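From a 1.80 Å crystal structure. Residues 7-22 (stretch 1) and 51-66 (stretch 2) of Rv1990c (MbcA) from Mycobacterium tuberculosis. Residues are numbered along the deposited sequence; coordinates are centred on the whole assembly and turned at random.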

ATOM      1  N   VAL C   7      -1.182  29.736 -26.338  1.00 39.52           N
ATOM      2  CA  VAL C   7      -0.172  30.373 -25.506  1.00 43.08           C
ATOM      3  C   VAL C   7       0.484  29.398 -24.528  1.00 43.55           C
ATOM      4  O   VAL C   7       1.679  29.509 -24.244  1.00 40.48           O
ATOM      5  CB  VAL C   7      -0.776  31.563 -24.737  1.00 39.09           C
ATOM      6  CG1 VAL C   7       0.297  32.281 -23.971  1.00 37.53           C
ATOM      7  CG2 VAL C   7      -1.420  32.522 -25.724  1.00 52.25           C
ATOM      8  N   LEU C   8      -0.282  28.438 -24.017  1.00 36.55           N
ATOM      9  CA  LEU C   8       0.306  27.435 -23.130  1.00 39.24           C
ATOM     10  C   LEU C   8       1.472  26.691 -23.811  1.00 35.38           C
ATOM     11  O   LEU C   8       2.584  26.619 -23.263  1.00 32.48           O
ATOM     12  CB  LEU C   8      -0.761  26.443 -22.669  1.00 40.45           C
ATOM     13  CG  LEU C   8      -0.271  25.221 -21.895  1.00 44.29           C
ATOM     14  CD1 LEU C   8       0.535  25.657 -20.691  1.00 41.46           C
ATOM     15  CD2 LEU C   8      -1.465  24.402 -21.465  1.00 47.76           C
ATOM     16  N   ALA C   9       1.211  26.150 -25.000  1.00 34.32           N
ATOM     17  CA  ALA C   9       2.219  25.406 -25.748  1.00 37.31           C
ATOM     18  C   ALA C   9       3.391  26.304 -26.111  1.00 40.95           C
ATOM     19  O   ALA C   9       4.558  25.914 -25.980  1.00 34.26           O
ATOM     20  CB  ALA C   9       1.615  24.797 -27.002  1.00 41.87           C
ATOM     21  N   SER C  10       3.075  27.507 -26.571  1.00 38.44           N
ATOM     22  CA  SER C  10       4.101  28.472 -26.949  1.00 44.42           C
ATOM     23  C   SER C  10       5.041  28.768 -25.771  1.00 40.90           C
ATOM     24  O   SER C  10       6.263  28.859 -25.923  1.00 35.72           O
ATOM     25  CB  SER C  10       3.438  29.756 -27.454  1.00 46.88           C
ATOM     26  OG  SER C  10       4.404  30.730 -27.785  1.00 60.19           O
ATOM     27  N   THR C  11       4.466  28.891 -24.582  1.00 36.13           N
ATOM     28  CA  THR C  11       5.246  29.228 -23.405  1.00 36.91           C
ATOM     29  C   THR C  11       6.149  28.069 -22.990  1.00 33.90           C
ATOM     30  O   THR C  11       7.331  28.265 -22.701  1.00 33.33           O
ATOM     31  CB  THR C  11       4.333  29.613 -22.237  1.00 42.56           C
ATOM     32  OG1 THR C  11       3.436  30.640 -22.675  1.00 40.35           O
ATOM     33  CG2 THR C  11       5.168  30.118 -21.061  1.00 40.84           C
ATOM     34  N   VAL C  12       5.589  26.862 -22.982  1.00 32.33           N
ATOM     35  CA  VAL C  12       6.358  25.660 -22.665  1.00 33.89           C
ATOM     36  C   VAL C  12       7.463  25.440 -23.699  1.00 38.74           C
ATOM     37  O   VAL C  12       8.609  25.141 -23.351  1.00 34.05           O
ATOM     38  CB  VAL C  12       5.454  24.410 -22.610  1.00 35.08           C
ATOM     39  CG1 VAL C  12       6.295  23.127 -22.514  1.00 33.49           C
ATOM     40  CG2 VAL C  12       4.487  24.516 -21.449  1.00 32.26           C
ATOM     41  N   SER C  13       7.112  25.595 -24.973  1.00 33.30           N
ATOM     42  CA  SER C  13       8.088  25.431 -26.045  1.00 35.86           C
ATOM     43  C   SER C  13       9.273  26.393 -25.885  1.00 39.45           C
ATOM     44  O   SER C  13      10.435  26.012 -26.085  1.00 36.96           O
ATOM     45  CB  SER C  13       7.410  25.639 -27.397  1.00 32.50           C
ATOM     46  OG  SER C  13       8.326  25.430 -28.445  1.00 38.74           O
ATOM     47  N   GLY C  14       8.977  27.640 -25.530  1.00 33.59           N
ATOM     48  CA  GLY C  14      10.010  28.647 -25.346  1.00 33.38           C
ATOM     49  C   GLY C  14      11.006  28.243 -24.277  1.00 34.68           C
ATOM     50  O   GLY C  14      12.221  28.388 -24.460  1.00 39.01           O
ATOM     51  N   ALA C  15      10.495  27.729 -23.160  1.00 35.70           N
ATOM     52  CA  ALA C  15      11.350  27.250 -22.078  1.00 35.10           C
ATOM     53  C   ALA C  15      12.265  26.108 -22.559  1.00 38.77           C
ATOM     54  O   ALA C  15      13.459  26.104 -22.271  1.00 37.93           O
ATOM     55  CB  ALA C  15      10.501  26.797 -20.884  1.00 33.98           C
ATOM     56  N   ILE C  16      11.702  25.161 -23.306  1.00 37.40           N
ATOM     57  CA  ILE C  16      12.476  24.041 -23.867  1.00 40.54           C
ATOM     58  C   ILE C  16      13.587  24.491 -24.810  1.00 40.99           C
ATOM     59  O   ILE C  16      14.723  24.020 -24.728  1.00 42.21           O
ATOM     60  CB  ILE C  16      11.565  23.059 -24.646  1.00 40.22           C
ATOM     61  CG1 ILE C  16      10.562  22.400 -23.704  1.00 48.46           C
ATOM     62  CG2 ILE C  16      12.400  21.996 -25.385  1.00 41.08           C
ATOM     63  CD1 ILE C  16      11.177  21.867 -22.440  1.00 56.16           C
ATOM     64  N   GLU C  17      13.247  25.388 -25.724  1.00 43.79           N
ATOM     65  CA  GLU C  17      14.191  25.808 -26.741  1.00 47.37           C
ATOM     66  C   GLU C  17      15.329  26.616 -26.130  1.00 49.30           C
ATOM     67  O   GLU C  17      16.474  26.530 -26.587  1.00 45.15           O
ATOM     68  CB  GLU C  17      13.480  26.606 -27.836  1.00 47.54           C
ATOM     69  CG  GLU C  17      12.550  25.756 -28.693  1.00 51.93           C
ATOM     70  CD  GLU C  17      13.213  24.474 -29.203  1.00 58.02           C
ATOM     71  OE1 GLU C  17      14.351  24.546 -29.722  1.00 60.80           O
ATOM     72  OE2 GLU C  17      12.590  23.394 -29.078  1.00 50.68           O
ATOM     73  N   ARG C  18      15.021  27.390 -25.091  1.00 44.02           N
ATOM     74  CA  ARG C  18      16.052  28.195 -24.439  1.00 46.40           C
ATOM     75  C   ARG C  18      17.104  27.298 -23.782  1.00 41.35           C
ATOM     76  O   ARG C  18      18.269  27.666 -23.683  1.00 41.79           O
ATOM     77  CB  ARG C  18      15.432  29.149 -23.412  1.00 44.44           C
ATOM     78  CG  ARG C  18      14.774  30.371 -24.048  1.00 58.00           C
ATOM     79  CD  ARG C  18      14.371  31.415 -23.019  1.00 56.93           C
ATOM     80  NE  ARG C  18      13.302  30.948 -22.139  1.00 49.04           N
ATOM     81  CZ  ARG C  18      12.006  31.043 -22.420  1.00 56.05           C
ATOM     82  NH1 ARG C  18      11.608  31.586 -23.565  1.00 58.57           N
ATOM     83  NH2 ARG C  18      11.104  30.595 -21.554  1.00 49.20           N
ATOM     84  N   LEU C  19      16.688  26.111 -23.361  1.00 42.80           N
ATOM     85  CA  LEU C  19      17.601  25.159 -22.737  1.00 42.57           C
ATOM     86  C   LEU C  19      18.295  24.281 -23.784  1.00 39.88           C
ATOM     87  O   LEU C  19      19.284  23.618 -23.494  1.00 44.26           O
ATOM     88  CB  LEU C  19      16.839  24.295 -21.737  1.00 40.52           C
ATOM     89  CG  LEU C  19      17.552  23.215 -20.921  1.00 38.70           C
ATOM     90  CD1 LEU C  19      18.696  23.801 -20.136  1.00 45.64           C
ATOM     91  CD2 LEU C  19      16.532  22.551 -19.980  1.00 41.19           C
ATOM     92  N   GLY C  20      17.765  24.279 -25.002  1.00 43.23           N
ATOM     93  CA  GLY C  20      18.389  23.554 -26.102  1.00 42.83           C
ATOM     94  C   GLY C  20      18.145  22.057 -26.112  1.00 41.49           C
ATOM     95  O   GLY C  20      18.900  21.300 -26.730  1.00 40.32           O
ATOM     96  N   LEU C  21      17.091  21.613 -25.431  1.00 37.24           N
ATOM     97  CA  LEU C  21      16.761  20.196 -25.431  1.00 41.86           C
ATOM     98  C   LEU C  21      16.310  19.735 -26.811  1.00 46.01           C
ATOM     99  O   LEU C  21      15.695  20.487 -27.566  1.00 41.23           O
ATOM    100  CB  LEU C  21      15.667  19.895 -24.411  1.00 40.49           C
ATOM    101  CG  LEU C  21      16.009  20.273 -22.965  1.00 41.37           C
ATOM    102  CD1 LEU C  21      14.925  19.755 -22.027  1.00 43.89           C
ATOM    103  CD2 LEU C  21      17.384  19.766 -22.553  1.00 38.31           C
ATOM    104  N   THR C  22      16.632  18.495 -27.140  1.00 38.95           N
ATOM    105  CA  THR C  22      16.100  17.882 -28.350  1.00 46.01           C
ATOM    106  C   THR C  22      14.738  17.293 -28.026  1.00 46.93           C
ATOM    107  O   THR C  22      14.454  17.017 -26.865  1.00 41.60           O
ATOM    108  CB  THR C  22      17.003  16.771 -28.875  1.00 42.38           C
ATOM    109  OG1 THR C  22      16.953  15.666 -27.966  1.00 41.15           O
ATOM    110  CG2 THR C  22      18.443  17.265 -28.993  1.00 47.04           C
ATOM    111  N   ASN C  51       2.562  13.031 -21.456  1.00 41.94           N
ATOM    112  CA  ASN C  51       2.306  13.480 -20.095  1.00 39.70           C
ATOM    113  C   ASN C  51       2.458  14.995 -20.011  1.00 37.56           C
ATOM    114  O   ASN C  51       3.561  15.513 -19.858  1.00 35.58           O
ATOM    115  CB  ASN C  51       3.238  12.776 -19.101  1.00 35.33           C
ATOM    116  CG  ASN C  51       2.794  12.969 -17.659  1.00 41.79           C
ATOM    117  OD1 ASN C  51       2.227  14.003 -17.315  1.00 39.07           O
ATOM    118  ND2 ASN C  51       3.030  11.972 -16.820  1.00 38.95           N
ATOM    119  N   LYS C  52       1.336  15.699 -20.118  1.00 37.35           N
ATOM    120  CA  LYS C  52       1.348  17.158 -20.090  1.00 42.66           C
ATOM    121  C   LYS C  52       1.868  17.713 -18.760  1.00 36.65           C
ATOM    122  O   LYS C  52       2.558  18.728 -18.731  1.00 38.83           O
ATOM    123  CB  LYS C  52      -0.055  17.694 -20.361  1.00 46.07           C
ATOM    124  CG  LYS C  52      -0.202  19.190 -20.140  1.00 42.51           C
ATOM    125  CD  LYS C  52      -1.620  19.641 -20.469  1.00 51.46           C
ATOM    126  CE  LYS C  52      -1.901  21.034 -19.927  1.00 50.32           C
ATOM    127  NZ  LYS C  52      -3.301  21.418 -20.203  1.00 55.34           N
ATOM    128  N   GLN C  53       1.519  17.057 -17.664  1.00 32.45           N
ATOM    129  CA  GLN C  53       2.012  17.470 -16.357  1.00 36.38           C
ATOM    130  C   GLN C  53       3.543  17.486 -16.334  1.00 39.52           C
ATOM    131  O   GLN C  53       4.153  18.420 -15.815  1.00 33.91           O
ATOM    132  CB  GLN C  53       1.476  16.540 -15.262  1.00 36.36           C
ATOM    133  CG  GLN C  53       1.904  16.948 -13.852  1.00 48.77           C
ATOM    134  CD  GLN C  53       1.709  15.837 -12.818  1.00 71.63           C
ATOM    135  OE1 GLN C  53       0.731  15.087 -12.867  1.00 72.27           O
ATOM    136  NE2 GLN C  53       2.649  15.727 -11.879  1.00 76.74           N
ATOM    137  N   ARG C  54       4.165  16.467 -16.921  1.00 35.58           N
ATOM    138  CA  ARG C  54       5.628  16.409 -16.946  1.00 31.40           C
ATOM    139  C   ARG C  54       6.232  17.489 -17.847  1.00 33.48           C
ATOM    140  O   ARG C  54       7.288  18.028 -17.530  1.00 33.59           O
ATOM    141  CB  ARG C  54       6.114  15.033 -17.405  1.00 33.00           C
ATOM    142  CG  ARG C  54       5.881  13.926 -16.401  1.00 35.64           C
ATOM    143  CD  ARG C  54       6.811  14.034 -15.195  1.00 38.06           C
ATOM    144  NE  ARG C  54       6.554  12.906 -14.309  1.00 40.88           N
ATOM    145  CZ  ARG C  54       5.668  12.916 -13.318  1.00 45.13           C
ATOM    146  NH1 ARG C  54       4.974  14.021 -13.046  1.00 38.28           N
ATOM    147  NH2 ARG C  54       5.486  11.822 -12.592  1.00 40.33           N
ATOM    148  N   LEU C  55       5.579  17.797 -18.967  1.00 34.21           N
ATOM    149  CA  LEU C  55       6.049  18.872 -19.842  1.00 35.82           C
ATOM    150  C   LEU C  55       6.074  20.202 -19.095  1.00 34.25           C
ATOM    151  O   LEU C  55       7.022  20.989 -19.209  1.00 33.29           O
ATOM    152  CB  LEU C  55       5.165  19.002 -21.085  1.00 32.06           C
ATOM    153  CG  LEU C  55       5.545  18.342 -22.406  1.00 41.81           C
ATOM    154  CD1 LEU C  55       4.499  18.701 -23.435  1.00 42.28           C
ATOM    155  CD2 LEU C  55       6.927  18.777 -22.872  1.00 43.62           C
ATOM    156  N   ILE C  56       5.028  20.457 -18.315  1.00 30.69           N
ATOM    157  CA  ILE C  56       4.964  21.701 -17.569  1.00 30.49           C
ATOM    158  C   ILE C  56       6.031  21.723 -16.486  1.00 31.56           C
ATOM    159  O   ILE C  56       6.698  22.745 -16.275  1.00 29.84           O
ATOM    160  CB  ILE C  56       3.576  21.905 -16.950  1.00 30.49           C
ATOM    161  CG1 ILE C  56       2.556  22.082 -18.071  1.00 33.42           C
ATOM    162  CG2 ILE C  56       3.585  23.099 -16.007  1.00 36.10           C
ATOM    163  CD1 ILE C  56       1.116  21.898 -17.625  1.00 46.85           C
ATOM    164  N   GLU C  57       6.218  20.592 -15.813  1.00 31.04           N
ATOM    165  CA  GLU C  57       7.231  20.519 -14.770  1.00 28.75           C
ATOM    166  C   GLU C  57       8.632  20.737 -15.356  1.00 31.81           C
ATOM    167  O   GLU C  57       9.473  21.414 -14.766  1.00 28.18           O
ATOM    168  CB  GLU C  57       7.132  19.185 -14.044  1.00 28.38           C
ATOM    169  CG  GLU C  57       5.845  19.104 -13.207  1.00 31.58           C
ATOM    170  CD  GLU C  57       5.484  17.693 -12.793  1.00 37.52           C
ATOM    171  OE1 GLU C  57       6.198  16.749 -13.177  1.00 33.40           O
ATOM    172  OE2 GLU C  57       4.477  17.522 -12.076  1.00 37.69           O
ATOM    173  N   LEU C  58       8.863  20.181 -16.531  1.00 27.99           N
ATOM    174  CA  LEU C  58      10.142  20.387 -17.220  1.00 31.39           C
ATOM    175  C   LEU C  58      10.351  21.861 -17.584  1.00 31.50           C
ATOM    176  O   LEU C  58      11.459  22.392 -17.450  1.00 28.06           O
ATOM    177  CB  LEU C  58      10.202  19.519 -18.468  1.00 30.75           C
ATOM    178  CG  LEU C  58      11.457  19.662 -19.327  1.00 30.33           C
ATOM    179  CD1 LEU C  58      12.735  19.363 -18.514  1.00 27.89           C
ATOM    180  CD2 LEU C  58      11.348  18.741 -20.556  1.00 32.33           C
ATOM    181  N   ALA C  59       9.289  22.524 -18.043  1.00 32.37           N
ATOM    182  CA  ALA C  59       9.351  23.961 -18.317  1.00 29.61           C
ATOM    183  C   ALA C  59       9.672  24.761 -17.047  1.00 30.87           C
ATOM    184  O   ALA C  59      10.506  25.675 -17.087  1.00 30.79           O
ATOM    185  CB  ALA C  59       8.030  24.450 -18.955  1.00 31.33           C
ATOM    186  N   TYR C  60       9.037  24.423 -15.918  1.00 32.03           N
ATOM    187  CA  TYR C  60       9.421  25.037 -14.636  1.00 30.88           C
ATOM    188  C   TYR C  60      10.922  24.946 -14.402  1.00 30.28           C
ATOM    189  O   TYR C  60      11.576  25.925 -14.037  1.00 30.68           O
ATOM    190  CB  TYR C  60       8.751  24.363 -13.441  1.00 26.01           C
ATOM    191  CG  TYR C  60       7.249  24.521 -13.348  1.00 30.28           C
ATOM    192  CD1 TYR C  60       6.577  25.528 -14.034  1.00 32.57           C
ATOM    193  CD2 TYR C  60       6.504  23.635 -12.584  1.00 31.43           C
ATOM    194  CE1 TYR C  60       5.193  25.654 -13.943  1.00 34.26           C
ATOM    195  CE2 TYR C  60       5.130  23.748 -12.488  1.00 37.38           C
ATOM    196  CZ  TYR C  60       4.477  24.754 -13.169  1.00 39.65           C
ATOM    197  OH  TYR C  60       3.104  24.840 -13.058  1.00 41.08           O
ATOM    198  N   VAL C  61      11.446  23.736 -14.557  1.00 28.55           N
ATOM    199  CA  VAL C  61      12.843  23.482 -14.249  1.00 28.22           C
ATOM    200  C   VAL C  61      13.766  24.217 -15.215  1.00 31.23           C
ATOM    201  O   VAL C  61      14.753  24.828 -14.793  1.00 28.88           O
ATOM    202  CB  VAL C  61      13.139  21.974 -14.262  1.00 27.65           C
ATOM    203  CG1 VAL C  61      14.621  21.735 -14.264  1.00 28.30           C
ATOM    204  CG2 VAL C  61      12.506  21.313 -13.025  1.00 26.85           C
ATOM    205  N   ALA C  62      13.442  24.163 -16.507  1.00 29.98           N
ATOM    206  CA  ALA C  62      14.248  24.848 -17.511  1.00 28.77           C
ATOM    207  C   ALA C  62      14.318  26.352 -17.237  1.00 32.91           C
ATOM    208  O   ALA C  62      15.389  26.963 -17.311  1.00 32.31           O
ATOM    209  CB  ALA C  62      13.692  24.602 -18.883  1.00 27.36           C
ATOM    210  N   ASP C  63      13.173  26.954 -16.941  1.00 29.42           N
ATOM    211  CA  ASP C  63      13.147  28.381 -16.667  1.00 33.12           C
ATOM    212  C   ASP C  63      13.905  28.714 -15.385  1.00 33.49           C
ATOM    213  O   ASP C  63      14.640  29.700 -15.345  1.00 33.25           O
ATOM    214  CB  ASP C  63      11.713  28.888 -16.577  1.00 38.97           C
ATOM    215  CG  ASP C  63      11.133  29.230 -17.935  1.00 49.43           C
ATOM    216  OD1 ASP C  63      11.910  29.354 -18.912  1.00 45.59           O
ATOM    217  OD2 ASP C  63       9.897  29.376 -18.020  1.00 59.95           O
ATOM    218  N   ALA C  64      13.736  27.900 -14.346  1.00 29.77           N
ATOM    219  CA  ALA C  64      14.420  28.144 -13.069  1.00 30.20           C
ATOM    220  C   ALA C  64      15.937  28.033 -13.247  1.00 28.42           C
ATOM    221  O   ALA C  64      16.712  28.855 -12.739  1.00 29.76           O
ATOM    222  CB  ALA C  64      13.950  27.170 -12.005  1.00 32.54           C
ATOM    223  N   LEU C  65      16.342  26.999 -13.962  1.00 27.23           N
ATOM    224  CA  LEU C  65      17.763  26.703 -14.156  1.00 31.40           C
ATOM    225  C   LEU C  65      18.511  27.853 -14.839  1.00 34.99           C
ATOM    226  O   LEU C  65      19.701  28.048 -14.605  1.00 29.88           O
ATOM    227  CB  LEU C  65      17.904  25.407 -14.963  1.00 31.76           C
ATOM    228  CG  LEU C  65      19.289  24.789 -15.111  1.00 37.20           C
ATOM    229  CD1 LEU C  65      19.914  24.506 -13.748  1.00 30.30           C
ATOM    230  CD2 LEU C  65      19.194  23.513 -15.943  1.00 38.84           C
ATOM    231  N   ALA C  66      17.806  28.642 -15.646  1.00 34.93           N
ATOM    232  CA  ALA C  66      18.444  29.749 -16.371  1.00 35.51           C
ATOM    233  C   ALA C  66      18.961  30.821 -15.417  1.00 34.27           C
ATOM    234  O   ALA C  66      19.847  31.604 -15.758  1.00 33.11           O
ATOM    235  CB  ALA C  66      17.464  30.366 -17.393  1.00 39.10           C
TER
HETATM  236  O   HOH W   1      14.374  27.658 -20.467  1.00 43.92           O

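Helices 7-19 and 52-65 pack at 49° with their axes 8.6 Å apart at closest approach, burying 590 Å² between the two stretches. Alanines make this spacing possible. The CA atoms of Ala15 and Ala59 lie 5.4 Å apart, and their methyl groups meet directly, CB of Ala15 to CB of Ala59 at 3.9 Å. One turn on, Ala62 places CB 3.7 Å from the carbonyl O of Ala15, so side chain packs against backbone.

Longer side chains fill the space around this centre. Val12, whose CA-CB bond points sideways, adopts the t rotamer and brings CG1 to 4.2 Å from Ala59 CB and 4.0 Å from Leu55 O. Ile16 also starts sideways, but its m,m conformation carries CD1 to within 3.7 Å of Leu58 CD2. Leu58 points toward the first stretch in the t,p rotamer, and the same CD2 lies 4.0 Å from CD1 of Leu21, an m,t leucine beyond the helix. The chain reaches Leu21 through Gly20, whose positive phi of 79° is readily accommodated by glycine. Leu19, also t,p, divides its methyls: CD2 lies 3.7 Å from Ala62 CB, and CD1 4.2 Å from Leu65 CD2.

The sole direct hydrogen bond between the stretches is a salt bridge. Arg18 (m,t,m, chi4 -86°) folds its guanidinium so that NH2 donates to Asp63 OD1 at 3.0 Å and 177°, the carboxylate oxygen lying at the guanidinium edge, near its plane. Asp63 leaves its helix sideways, but chi1 of -85° brings its end nearer, with OD1 also 3.5 Å from Ala15 CB. A water donates to Ala15 O (2.6 Å) and weakly to Asp63 OD1 (3.4 Å), bridging the two helices. Toward the other end, Lys52 is extended, all t, and its aliphatic chain carries NZ to 3.7 Å from Leu8 CD2.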